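Local atomic coordinates of acyl-coenzyme A thioesterase THEM4 (Rhodococcus sp., PDB entry 2OV9), a protein that probably hydrolyses fatty acyl-coenzyme A thioesters to free fatty acids and coenzyme A, as a hotdog-fold enzyme of the THEM4/THEM5 family. Residues T155-T160 against E204-D209; D139-V144 against L172-K177; R164-F169 against Q198-V203; G15-S20 against P101-G106. All blocks are in the same frame, centred on the assembly; numbering follows the deposited sequence. Where two conformers were deposited one is given.

Contact 1. Residues T155-T160 against E204-D209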
loop_
_atom_site.group_PDB
_atom_site.type_symbol
_atom_site.label_atom_id
_atom_site.label_comp_id
_atom_site.label_asym_id
_atom_site.label_seq_id
_atom_site.Cartn_x
_atom_site.Cartn_y
_atom_site.Cartn_z
ATOM N N THR B 155 4.974 6.771 -14.873
ATOM C CA THR B 155 6.124 6.160 -14.212
ATOM C C THR B 155 6.759 5.152 -15.173
ATOM O O THR B 155 6.053 4.356 -15.799
ATOM C CB THR B 155 5.746 5.494 -12.868
ATOM O OG1 THR B 155 4.960 6.400 -12.081
ATOM C CG2 THR B 155 6.996 5.140 -12.062
ATOM N N ALA B 156 8.079 5.227 -15.314
ATOM C CA ALA B 156 8.834 4.277 -16.150
ATOM C C ALA B 156 9.718 3.315 -15.327
ATOM O O ALA B 156 9.780 2.114 -15.619
ATOM C CB ALA B 156 9.674 5.025 -17.169
ATOM N N GLN B 157 10.414 3.859 -14.326
ATOM C CA GLN B 157 11.307 3.075 -13.471
ATOM C C GLN B 157 11.428 3.718 -12.103
ATOM O O GLN B 157 11.490 4.941 -11.983
ATOM C CB GLN B 157 12.710 2.923 -14.075
ATOM C CG GLN B 157 13.427 1.653 -13.600
ATOM C CD GLN B 157 14.924 1.816 -13.407
ATOM O OE1 GLN B 157 15.685 1.930 -14.367
ATOM N NE2 GLN B 157 15.358 1.787 -12.153
ATOM N N LEU B 158 11.453 2.888 -11.068
ATOM C CA LEU B 158 11.627 3.378 -9.713
ATOM C C LEU B 158 12.790 2.568 -9.166
ATOM O O LEU B 158 12.802 1.344 -9.299
ATOM C CB LEU B 158 10.345 3.125 -8.911
ATOM C CG LEU B 158 10.027 3.850 -7.613
ATOM C CD1 LEU B 158 9.468 5.246 -7.911
ATOM C CD2 LEU B 158 9.022 2.995 -6.786
ATOM N N SER B 159 13.785 3.241 -8.604
ATOM C CA SER B 159 14.888 2.558 -7.928
ATOM C C SER B 159 14.919 2.965 -6.481
ATOM O O SER B 159 15.281 4.099 -6.188
ATOM C CB SER B 159 16.210 2.931 -8.567
ATOM O OG SER B 159 16.154 2.608 -9.945
ATOM N N THR B 160 14.559 2.043 -5.586
ATOM C CA THR B 160 14.473 2.359 -4.161
ATOM C C THR B 160 15.593 1.688 -3.398
ATOM O O THR B 160 15.828 0.497 -3.556
ATOM C CB THR B 160 13.095 1.927 -3.594
ATOM O OG1 THR B 160 12.074 2.293 -4.538
ATOM C CG2 THR B 160 12.814 2.601 -2.258
ATOM N N GLU B 204 15.042 7.076 -6.655
ATOM C CA GLU B 204 15.180 7.784 -7.931
ATOM C C GLU B 204 14.128 7.220 -8.891
ATOM O O GLU B 204 14.130 5.997 -9.147
ATOM C CB GLU B 204 16.564 7.539 -8.548
ATOM C CG GLU B 204 17.734 8.313 -7.940
ATOM C CD GLU B 204 19.093 7.956 -8.561
ATOM O OE1 GLU B 204 19.142 7.442 -9.709
ATOM O OE2 GLU B 204 20.127 8.193 -7.893
ATOM N N GLY B 205 13.265 8.078 -9.434
ATOM C CA GLY B 205 12.274 7.646 -10.440
ATOM C C GLY B 205 12.463 8.341 -11.773
ATOM O O GLY B 205 12.907 9.495 -11.842
ATOM N N LEU B 206 12.129 7.616 -12.831
ATOM C CA LEU B 206 12.184 8.121 -14.186
ATOM C C LEU B 206 10.766 8.146 -14.705
ATOM O O LEU B 206 9.999 7.191 -14.508
ATOM C CB LEU B 206 13.066 7.231 -15.066
ATOM C CG LEU B 206 14.534 7.065 -14.645
ATOM C CD1 LEU B 206 15.237 6.014 -15.510
ATOM C CD2 LEU B 206 15.297 8.405 -14.696
ATOM N N PHE B 207 10.411 9.249 -15.355
ATOM C CA PHE B 207 9.051 9.459 -15.817
ATOM C C PHE B 207 9.079 9.895 -17.278
ATOM O O PHE B 207 10.119 10.318 -17.789
ATOM C CB PHE B 207 8.339 10.497 -14.941
ATOM C CG PHE B 207 8.194 10.086 -13.497
ATOM C CD1 PHE B 207 7.007 9.522 -13.039
ATOM C CD2 PHE B 207 9.236 10.265 -12.597
ATOM C CE1 PHE B 207 6.862 9.135 -11.708
ATOM C CE2 PHE B 207 9.111 9.879 -11.244
ATOM C CZ PHE B 207 7.926 9.323 -10.798
ATOM N N VAL B 208 7.938 9.777 -17.947
ATOM C CA VAL B 208 7.836 10.148 -19.357
ATOM C C VAL B 208 6.596 11.014 -19.595
ATOM O O VAL B 208 5.472 10.529 -19.452
ATOM C CB VAL B 208 7.788 8.899 -20.273
ATOM C CG1 VAL B 208 7.975 9.280 -21.758
ATOM C CG2 VAL B 208 8.840 7.874 -19.850
ATOM N N ASP B 209 6.832 12.297 -19.899
ATOM C CA ASP B 209 5.871 13.242 -20.540
ATOM C C ASP B 209 5.961 14.683 -20.024
ATOM O O ASP B 209 5.221 15.566 -20.477
ATOM C CB ASP B 209 4.418 12.748 -20.513
ATOM C CG ASP B 209 4.081 11.901 -21.706
ATOM O OD1 ASP B 209 4.867 11.934 -22.684
ATOM O OD2 ASP B 209 3.040 11.203 -21.677
HETATM O O HOH W 1 15.456 4.943 -11.303
#

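Contact 2. Residues D139-V144 against L172-K177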
loop_
_atom_site.group_PDB
_atom_site.type_symbol
_atom_site.label_atom_id
_atom_site.label_comp_id
_atom_site.label_asym_id
_atom_site.label_seq_id
_atom_site.Cartn_x
_atom_site.Cartn_y
_atom_site.Cartn_z
ATOM N N ASP B 139 6.939 6.491 -4.253
ATOM C CA ASP B 139 6.428 6.582 -5.611
ATOM C C ASP B 139 5.428 7.751 -5.734
ATOM O O ASP B 139 5.583 8.646 -6.590
ATOM C CB ASP B 139 5.767 5.259 -6.014
ATOM C CG ASP B 139 5.177 5.308 -7.403
ATOM O OD1 ASP B 139 5.931 5.174 -8.372
ATOM O OD2 ASP B 139 3.959 5.498 -7.539
ATOM N N HIS B 140 4.404 7.742 -4.882
ATOM C CA HIS B 140 3.409 8.801 -4.885
ATOM C C HIS B 140 3.967 10.202 -4.667
ATOM O O HIS B 140 3.596 11.140 -5.373
ATOM C CB HIS B 140 2.320 8.571 -3.835
ATOM C CG HIS B 140 1.115 9.414 -4.084
ATOM N ND1 HIS B 140 0.196 9.107 -5.064
ATOM C CD2 HIS B 140 0.734 10.606 -3.566
ATOM C CE1 HIS B 140 -0.728 10.052 -5.112
ATOM N NE2 HIS B 140 -0.435 10.965 -4.200
ATOM N N VAL B 141 4.821 10.361 -3.659
ATOM C CA VAL B 141 5.483 11.645 -3.446
ATOM C C VAL B 141 6.197 12.176 -4.687
ATOM O O VAL B 141 6.145 13.386 -4.950
ATOM C CB VAL B 141 6.461 11.588 -2.246
ATOM C CG1 VAL B 141 7.142 12.928 -2.062
ATOM C CG2 VAL B 141 5.663 11.266 -0.999
ATOM N N LEU B 142 6.882 11.292 -5.430
ATOM C CA LEU B 142 7.542 11.708 -6.685
ATOM C C LEU B 142 6.517 12.229 -7.693
ATOM O O LEU B 142 6.773 13.214 -8.385
ATOM C CB LEU B 142 8.355 10.556 -7.336
ATOM C CG LEU B 142 9.508 9.952 -6.515
ATOM C CD1 LEU B 142 10.299 8.989 -7.380
ATOM C CD2 LEU B 142 10.396 11.056 -5.977
ATOM N N GLY B 143 5.365 11.565 -7.772
ATOM C CA GLY B 143 4.254 12.057 -8.612
ATOM C C GLY B 143 3.790 13.452 -8.234
ATOM O O GLY B 143 3.530 14.298 -9.085
ATOM N N VAL B 144 3.675 13.691 -6.937
ATOM C CA VAL B 144 3.251 14.981 -6.447
ATOM C C VAL B 144 4.340 16.015 -6.694
ATOM O O VAL B 144 4.036 17.152 -7.064
ATOM C CB VAL B 144 2.905 14.916 -4.942
ATOM C CG1 VAL B 144 2.542 16.290 -4.409
ATOM C CG2 VAL B 144 1.756 13.937 -4.699
ATOM N N LEU B 172 7.837 10.230 10.329
ATOM C CA LEU B 172 8.727 10.068 9.173
ATOM C C LEU B 172 8.536 11.212 8.164
ATOM O O LEU B 172 7.418 11.489 7.758
ATOM C CB LEU B 172 8.390 8.749 8.444
ATOM C CG LEU B 172 8.351 7.480 9.309
ATOM C CD1 LEU B 172 7.851 6.287 8.487
ATOM C CD2 LEU B 172 9.708 7.172 9.981
ATOM N N THR B 173 9.627 11.861 7.753
ATOM C CA THR B 173 9.532 12.954 6.804
ATOM C C THR B 173 9.702 12.406 5.422
ATOM O O THR B 173 10.746 11.831 5.120
ATOM C CB THR B 173 10.651 13.982 7.028
ATOM O OG1 THR B 173 10.635 14.394 8.403
ATOM C CG2 THR B 173 10.456 15.210 6.096
ATOM N N LEU B 174 8.696 12.629 4.587
ATOM C CA LEU B 174 8.736 12.274 3.187
ATOM C C LEU B 174 9.028 13.527 2.371
ATOM O O LEU B 174 8.436 14.568 2.611
ATOM C CB LEU B 174 7.385 11.711 2.746
ATOM C CG LEU B 174 6.661 10.654 3.598
ATOM C CD1 LEU B 174 5.359 10.240 2.926
ATOM C CD2 LEU B 174 7.507 9.410 3.856
ATOM N N THR B 175 9.954 13.426 1.421
ATOM C CA THR B 175 10.312 14.552 0.566
ATOM C C THR B 175 10.531 14.042 -0.866
ATOM O O THR B 175 11.006 12.924 -1.055
ATOM C CB THR B 175 11.611 15.215 1.062
ATOM O OG1 THR B 175 11.474 15.565 2.453
ATOM C CG2 THR B 175 11.896 16.465 0.268
ATOM N N GLY B 176 10.196 14.863 -1.855
ATOM C CA GLY B 176 10.420 14.549 -3.274
ATOM C C GLY B 176 10.741 15.842 -4.011
ATOM O O GLY B 176 10.309 16.917 -3.595
ATOM N N LYS B 177 11.499 15.737 -5.093
ATOM C CA LYS B 177 11.817 16.894 -5.933
ATOM C C LYS B 177 12.152 16.444 -7.346
ATOM O O LYS B 177 12.890 15.490 -7.543
ATOM C CB LYS B 177 12.964 17.707 -5.348
ATOM C CG LYS B 177 13.277 18.986 -6.120
ATOM C CD LYS B 177 14.291 19.849 -5.385
ATOM C CE LYS B 177 14.698 21.000 -6.262
ATOM N NZ LYS B 177 15.598 21.923 -5.538
#

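Contact 3. Residues R164-F169 against Q198-V203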
loop_
_atom_site.group_PDB
_atom_site.type_symbol
_atom_site.label_atom_id
_atom_site.label_comp_id
_atom_site.label_asym_id
_atom_site.label_seq_id
_atom_site.Cartn_x
_atom_site.Cartn_y
_atom_site.Cartn_z
ATOM N N ARG B 164 18.459 2.350 6.360
ATOM C CA ARG B 164 18.287 2.156 7.797
ATOM C C ARG B 164 16.845 1.691 8.004
ATOM O O ARG B 164 15.963 2.058 7.222
ATOM C CB ARG B 164 18.477 3.478 8.546
ATOM C CG ARG B 164 19.771 4.206 8.253
ATOM C CD ARG B 164 19.837 5.552 8.959
ATOM N NE ARG B 164 19.787 5.430 10.417
ATOM C CZ ARG B 164 20.826 5.102 11.199
ATOM N NH1 ARG B 164 22.030 4.858 10.684
ATOM N NH2 ARG B 164 20.667 5.027 12.513
ATOM N N PRO B 165 16.607 0.844 9.024
ATOM C CA PRO B 165 15.231 0.481 9.420
ATOM C C PRO B 165 14.289 1.693 9.492
ATOM O O PRO B 165 14.686 2.773 9.947
ATOM C CB PRO B 165 15.429 -0.102 10.824
ATOM C CG PRO B 165 16.789 -0.791 10.718
ATOM C CD PRO B 165 17.617 0.122 9.833
ATOM N N THR B 166 13.059 1.508 9.034
ATOM C CA THR B 166 12.083 2.586 9.013
ATOM C C THR B 166 11.018 2.280 10.058
ATOM O O THR B 166 10.215 1.381 9.863
ATOM C CB THR B 166 11.412 2.671 7.632
ATOM O OG1 THR B 166 12.416 2.680 6.602
ATOM C CG2 THR B 166 10.591 3.939 7.541
ATOM N N PRO B 167 11.017 2.992 11.176
ATOM C CA PRO B 167 10.117 2.562 12.250
ATOM C C PRO B 167 8.675 2.972 12.105
ATOM O O PRO B 167 8.371 4.013 11.553
ATOM C CB PRO B 167 10.698 3.250 13.501
ATOM C CG PRO B 167 11.420 4.471 12.938
ATOM C CD PRO B 167 11.867 4.143 11.561
ATOM N N LEU B 168 7.796 2.147 12.651
ATOM C CA LEU B 168 6.407 2.512 12.881
ATOM C C LEU B 168 6.350 3.406 14.116
ATOM O O LEU B 168 7.311 3.456 14.902
ATOM C CB LEU B 168 5.579 1.240 13.133
ATOM C CG LEU B 168 5.466 0.193 12.010
ATOM C CD1 LEU B 168 4.776 -1.035 12.543
ATOM C CD2 LEU B 168 4.704 0.800 10.819
ATOM N N PHE B 169 5.218 4.088 14.298
ATOM C CA PHE B 169 4.894 4.831 15.526
ATOM C C PHE B 169 5.722 6.089 15.794
ATOM O O PHE B 169 5.752 6.590 16.923
ATOM C CB PHE B 169 4.939 3.921 16.768
ATOM C CG PHE B 169 4.446 2.514 16.521
ATOM C CD1 PHE B 169 3.174 2.283 15.979
ATOM C CD2 PHE B 169 5.251 1.431 16.835
ATOM C CE1 PHE B 169 2.728 0.976 15.734
ATOM C CE2 PHE B 169 4.813 0.101 16.606
ATOM C CZ PHE B 169 3.541 -0.120 16.057
ATOM N N GLN B 198 18.149 11.412 9.642
ATOM C CA GLN B 198 18.846 10.322 8.964
ATOM C C GLN B 198 17.955 9.683 7.906
ATOM O O GLN B 198 16.756 9.491 8.141
ATOM C CB GLN B 198 19.352 9.294 9.971
ATOM C CG GLN B 198 20.298 9.920 10.996
ATOM C CD GLN B 198 21.088 8.878 11.745
ATOM O OE1 GLN B 198 20.817 8.611 12.916
ATOM N NE2 GLN B 198 22.066 8.272 11.074
ATOM N N VAL B 199 18.528 9.352 6.751
ATOM C CA VAL B 199 17.750 8.747 5.668
ATOM C C VAL B 199 17.509 7.252 5.920
ATOM O O VAL B 199 18.448 6.501 6.254
ATOM C CB VAL B 199 18.486 8.869 4.325
ATOM C CG1 VAL B 199 17.647 8.247 3.192
ATOM C CG2 VAL B 199 18.801 10.327 4.009
ATOM N N CYS B 200 16.255 6.831 5.783
ATOM C CA CYS B 200 15.856 5.441 5.922
ATOM C C CYS B 200 15.746 4.795 4.550
ATOM O O CYS B 200 16.306 3.714 4.313
ATOM C CB CYS B 200 14.494 5.366 6.620
ATOM S SG CYS B 200 14.610 5.875 8.309
ATOM N N VAL B 201 15.008 5.452 3.662
ATOM C CA VAL B 201 14.802 4.967 2.296
ATOM C C VAL B 201 14.988 6.128 1.343
ATOM O O VAL B 201 14.615 7.268 1.643
ATOM C CB VAL B 201 13.374 4.430 2.087
ATOM C CG1 VAL B 201 13.258 3.666 0.712
ATOM C CG2 VAL B 201 13.007 3.498 3.209
ATOM N N SER B 202 15.539 5.857 0.162
ATOM C CA SER B 202 15.651 6.894 -0.833
ATOM C C SER B 202 15.185 6.297 -2.149
ATOM O O SER B 202 15.134 5.097 -2.298
ATOM C CB SER B 202 17.101 7.410 -0.920
ATOM O OG SER B 202 18.016 6.407 -1.367
ATOM N N VAL B 203 14.830 7.155 -3.086
ATOM C CA VAL B 203 14.356 6.716 -4.387
ATOM C C VAL B 203 14.803 7.665 -5.486
ATOM O O VAL B 203 15.003 8.866 -5.242
ATOM C CB VAL B 203 12.811 6.576 -4.408
ATOM C CG1 VAL B 203 12.132 7.938 -4.206
ATOM C CG2 VAL B 203 12.337 5.901 -5.725
#

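Contact 4. Residues G15-S20 against P101-G106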
loop_
_atom_site.group_PDB
_atom_site.type_symbol
_atom_site.label_atom_id
_atom_site.label_comp_id
_atom_site.label_asym_id
_atom_site.label_seq_id
_atom_site.Cartn_x
_atom_site.Cartn_y
_atom_site.Cartn_z
ATOM N N GLY B 15 4.562 26.286 1.218
ATOM C CA GLY B 15 3.659 25.791 2.258
ATOM C C GLY B 15 2.239 25.563 1.746
ATOM O O GLY B 15 1.327 25.301 2.537
ATOM N N THR B 16 2.049 25.636 0.433
ATOM C CA THR B 16 0.746 25.369 -0.159
ATOM C C THR B 16 0.420 23.895 0.060
ATOM O O THR B 16 1.213 23.029 -0.313
ATOM C CB THR B 16 0.752 25.692 -1.678
ATOM O OG1 THR B 16 0.872 27.114 -1.849
ATOM C CG2 THR B 16 -0.522 25.224 -2.330
ATOM N N VAL B 17 -0.717 23.613 0.695
ATOM C CA VAL B 17 -1.118 22.231 0.943
ATOM C C VAL B 17 -1.563 21.682 -0.396
ATOM O O VAL B 17 -2.413 22.288 -1.036
ATOM C CB VAL B 17 -2.268 22.139 1.963
ATOM C CG1 VAL B 17 -2.667 20.664 2.190
ATOM C CG2 VAL B 17 -1.856 22.774 3.295
ATOM N N LEU B 18 -0.992 20.551 -0.817
ATOM C CA LEU B 18 -1.290 19.978 -2.140
ATOM C C LEU B 18 -2.335 18.873 -2.120
ATOM O O LEU B 18 -3.080 18.657 -3.095
ATOM C CB LEU B 18 -0.008 19.446 -2.762
ATOM C CG LEU B 18 1.062 20.513 -2.994
ATOM C CD1 LEU B 18 2.303 19.893 -3.551
ATOM C CD2 LEU B 18 0.533 21.565 -3.953
ATOM N N THR B 19 -2.358 18.152 -1.012
ATOM C CA THR B 19 -3.317 17.084 -0.791
ATOM C C THR B 19 -4.654 17.694 -0.365
ATOM O O THR B 19 -4.756 18.898 -0.134
ATOM C CB THR B 19 -2.801 16.144 0.273
ATOM O OG1 THR B 19 -2.387 16.912 1.412
ATOM C CG2 THR B 19 -1.602 15.394 -0.267
ATOM N N SER B 20 -5.690 16.872 -0.303
ATOM C CA SER B 20 -7.012 17.380 0.015
ATOM C C SER B 20 -7.137 17.833 1.472
ATOM O O SER B 20 -6.848 17.064 2.381
ATOM C CB SER B 20 -8.067 16.330 -0.290
ATOM O OG SER B 20 -9.343 16.935 -0.226
ATOM N N PRO B 101 -3.916 8.963 6.018
ATOM C CA PRO B 101 -3.417 9.491 4.756
ATOM C C PRO B 101 -2.257 10.440 4.958
ATOM O O PRO B 101 -2.097 11.034 6.036
ATOM C CB PRO B 101 -4.618 10.254 4.181
ATOM C CG PRO B 101 -5.396 10.728 5.382
ATOM C CD PRO B 101 -4.983 9.828 6.563
ATOM N N VAL B 102 -1.437 10.546 3.929
ATOM C CA VAL B 102 -0.302 11.470 3.955
ATOM C C VAL B 102 -0.751 12.847 3.490
ATOM O O VAL B 102 -1.444 12.968 2.491
ATOM C CB VAL B 102 0.871 10.968 3.074
ATOM C CG1 VAL B 102 2.092 11.912 3.252
ATOM C CG2 VAL B 102 1.263 9.532 3.466
ATOM N N VAL B 103 -0.346 13.871 4.231
ATOM C CA VAL B 103 -0.600 15.266 3.887
ATOM C C VAL B 103 0.714 15.821 3.322
ATOM O O VAL B 103 1.786 15.615 3.929
ATOM C CB VAL B 103 -0.988 16.041 5.160
ATOM C CG1 VAL B 103 -1.141 17.517 4.884
ATOM C CG2 VAL B 103 -2.291 15.448 5.751
ATOM N N LEU B 104 0.642 16.499 2.178
ATOM C CA LEU B 104 1.852 17.035 1.543
ATOM C C LEU B 104 1.744 18.522 1.242
ATOM O O LEU B 104 0.669 19.016 0.850
ATOM C CB LEU B 104 2.172 16.284 0.243
ATOM C CG LEU B 104 2.388 14.785 0.359
ATOM C CD1 LEU B 104 2.267 14.138 -1.055
ATOM C CD2 LEU B 104 3.727 14.501 1.035
ATOM N N GLU B 105 2.865 19.224 1.421
ATOM C CA GLU B 105 2.930 20.616 1.010
ATOM C C GLU B 105 4.014 20.843 -0.025
ATOM O O GLU B 105 4.987 20.099 -0.085
ATOM C CB GLU B 105 3.087 21.552 2.203
ATOM C CG GLU B 105 4.333 21.353 2.981
ATOM C CD GLU B 105 4.315 22.120 4.307
ATOM O OE1 GLU B 105 3.447 23.009 4.511
ATOM O OE2 GLU B 105 5.172 21.818 5.160
ATOM N N GLY B 106 3.806 21.845 -0.874
ATOM C CA GLY B 106 4.839 22.252 -1.820
ATOM C C GLY B 106 5.671 23.382 -1.236
ATOM O O GLY B 106 5.130 24.308 -0.611
HETATM O O HOH W 2 1.401 24.146 5.087
#

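Contact 1. Residues T155-T160 against E204-D209
Ser159 and Glu204 pair through both backbone groups: Ser159 N donates to Glu204 O at 2.8 Å, and Glu204 N returns a bond to Ser159 O at 3.0 Å. This is one hydrogen-bonded pair of an antiparallel ladder in the hotdog sheet, here joining strand 199-208 to strand 154-162, the outermost within the chain on this side. Water 1 adds to the grip on Glu204 O, donating to it at 2.7 Å while also bonding to Ser159 OG. Farther along, Leu206 N reaches Gln157 O at 2.9 Å. Leu206 O then takes two donors in a row: Ala156 N gives the short bond, 2.9 Å, whereas that from Gln157 N to the same oxygen is weak at 3.4 Å. Ala156 and Gln157 thus share one partner, a classic beta bulge, and the pairing slips by a residue before Thr155 faces Phe207.

Gln157, Ser159, Glu204 and Leu206 carry their side chains on one face of the sheet. The other face, with Thr155, Leu158 and Phe207, turns to helix 131-148, where Phe207 packs on Leu142 and Asn146. Gln157 to Thr160 also form an antiparallel ladder with a strand of the second subunit, continuing the sheet across the dimer.

At the far end Ala156 CB touches Val208 CG2 at 4.0 Å. On the face turned to the helix, the side chains of Thr155 and Phe207 lie side by side, pointing the same way, and chi1 of -49° sets Thr155 OG1 next to its own backbone N, where it meets Phe207 CE1 obliquely at 3.4 Å.

Contact 2. Residues D139-V144 against L172-K177
Leu142 and Gly176 bring the backbones of helix 139-144 and strand 172-177 together, their CA atoms 5.3 Å apart. The two axes pass within 6.9 Å and are inclined at 45°, a close approach for a helix lying on a sheet. At Gly176 no side chain stands between strand and helix, and Val141 CG1 comes down on the backbone.

Val141 carries most of the contact, its two methyls meeting different parts of the strand. Its CG1, anti to the backbone N (chi1 179°), presses on the peptide link, 3.6 Å from Gly176 N and 3.8 Å from Thr175 C. Its CG2 turns to Leu174, whose side chain meets it at a slant, CG2 to CD1 being 4.1 Å. Leu142 reaches in from the next position and sets CD2 at 4.4 Å from Gly176 CA. The contact is methyl packing on side chain and peptide, and Val141, Leu142, Leu174 and Gly176 are buried; Thr175 and Lys177 direct their side chains away from the helix.

On another side of the helix, His140 ND1 is hydrogen-bonded to His130 NE2 of the second subunit. Here the central helix 131-148, the sausage of the hotdog fold, lies against the curved antiparallel sheet that forms its bun.

Contact 3. Residues R164-F169 against Q198-V203
Arg164 N donates to Cys200 O over 3.3 Å, a rather long bond but a straight one (166° at the hydrogen), lying in the carbonyl plane on a lone pair. It ties the loop after strand 154-162 to strand 199-208 at the point where that strand turns a corner. Just there Cys200 and Val201 both face Ile192 of strand 185-194, so the turn coincides with a classic beta bulge.

The Arg164 side chain passes Val199 and ends at Gln198. Its CG and CD pass close to Val199 O, with CD only 3.2 Å from that oxygen. The chain bends at chi3 (62°), which turns NE aside, and the amide end of Gln198 lies over the centre of one guanidinium face. The two flat groups are tilted 31° from each other, and Arg164 CZ is 3.8 Å from Gln198 CD. The side chains cross at a slant at this exposed end of the contact.

Deeper in, Thr166 turns its CB toward the 198-203 segment, and OG1 packs on carbon: Thr166 OG1 meets Cys200 CB at 3.4 Å and Val201 CG2 at 3.5 Å, its side chain crossing that of Val201 at about a right angle. Cys200 CB also packs 3.7 Å from Arg164 O. On the helix side, Val201 touches Ser134 and Leu138 of helix 131-148.

In fold terms, this is the loop between strands 154-162 and 171-182 of the hotdog domain, passing beside the bulged start of strand 199-208.

Contact 4. Residues G15-S20 against P101-G106
Leu18 and Leu104 share the straightest of the backbone hydrogen bonds, Leu18 N to Leu104 O at 2.8 Å and 172°. Two more gather at Gly106: its N donates to Thr16 O at 2.9 Å, and its O receives Gly15 N at 2.8 Å. Gly15 and Thr16 both facing Gly106 make a G1 beta bulge, with Gly15 at the positive phi (89°) usual for its first position. Beyond it, Val17 and Glu105 form a non-hydrogen-bonded antiparallel pair.

A side chain supplies the fourth bond. Thr19 OG1 sits between its own backbone N and carbonyl carbon (chi1 50°), the crowded position, and accepts from Leu104 N at 3.2 Å. Here a hydroxyl, not a backbone carbonyl, receives the N-H. Thr16 OG1, for its part, bonds to Pro13 O outside the contact.

Packing fills in around these bonds. Leu18 CD1 lies 3.6 Å from Gly106 N, over backbone that bears no side chain. Thr19 CG2 rests against Leu104 CB at 3.9 Å, and on the more exposed side Val17 CG1 is 4.4 Å from Val103 CG1.

Together the two segments contribute two short strands at one end of the antiparallel sheet, with 105-106 next to strand 112-117 and 16-17 outermost within the chain. Leu18 and Leu104 both pack on Val144 of helix 131-148 and on Val112, while Leu18 also touches Trp148.

In the fold
Helix 131-148 is common ground for the four contacts. Contact 2 sits in the middle, its centre 13 Å from those of contacts 1 and 3 and 11 Å from that of contact 4. Leu142 touches Phe207 and Gly205 of contact 1 and Val203 of contact 3; Val144 meets Leu18 and Leu104 of contact 4. Contacts 1 and 3 share strand 199-208, whereas contact 4 lies toward the other end of the sheet, its nearest atoms about 12 Å from either. Contacts 1 and 2 also reach the second subunit, consistent with the dimer-interface active sites of hotdog thioesterases. Asp139 also packs on His130 of that subunit.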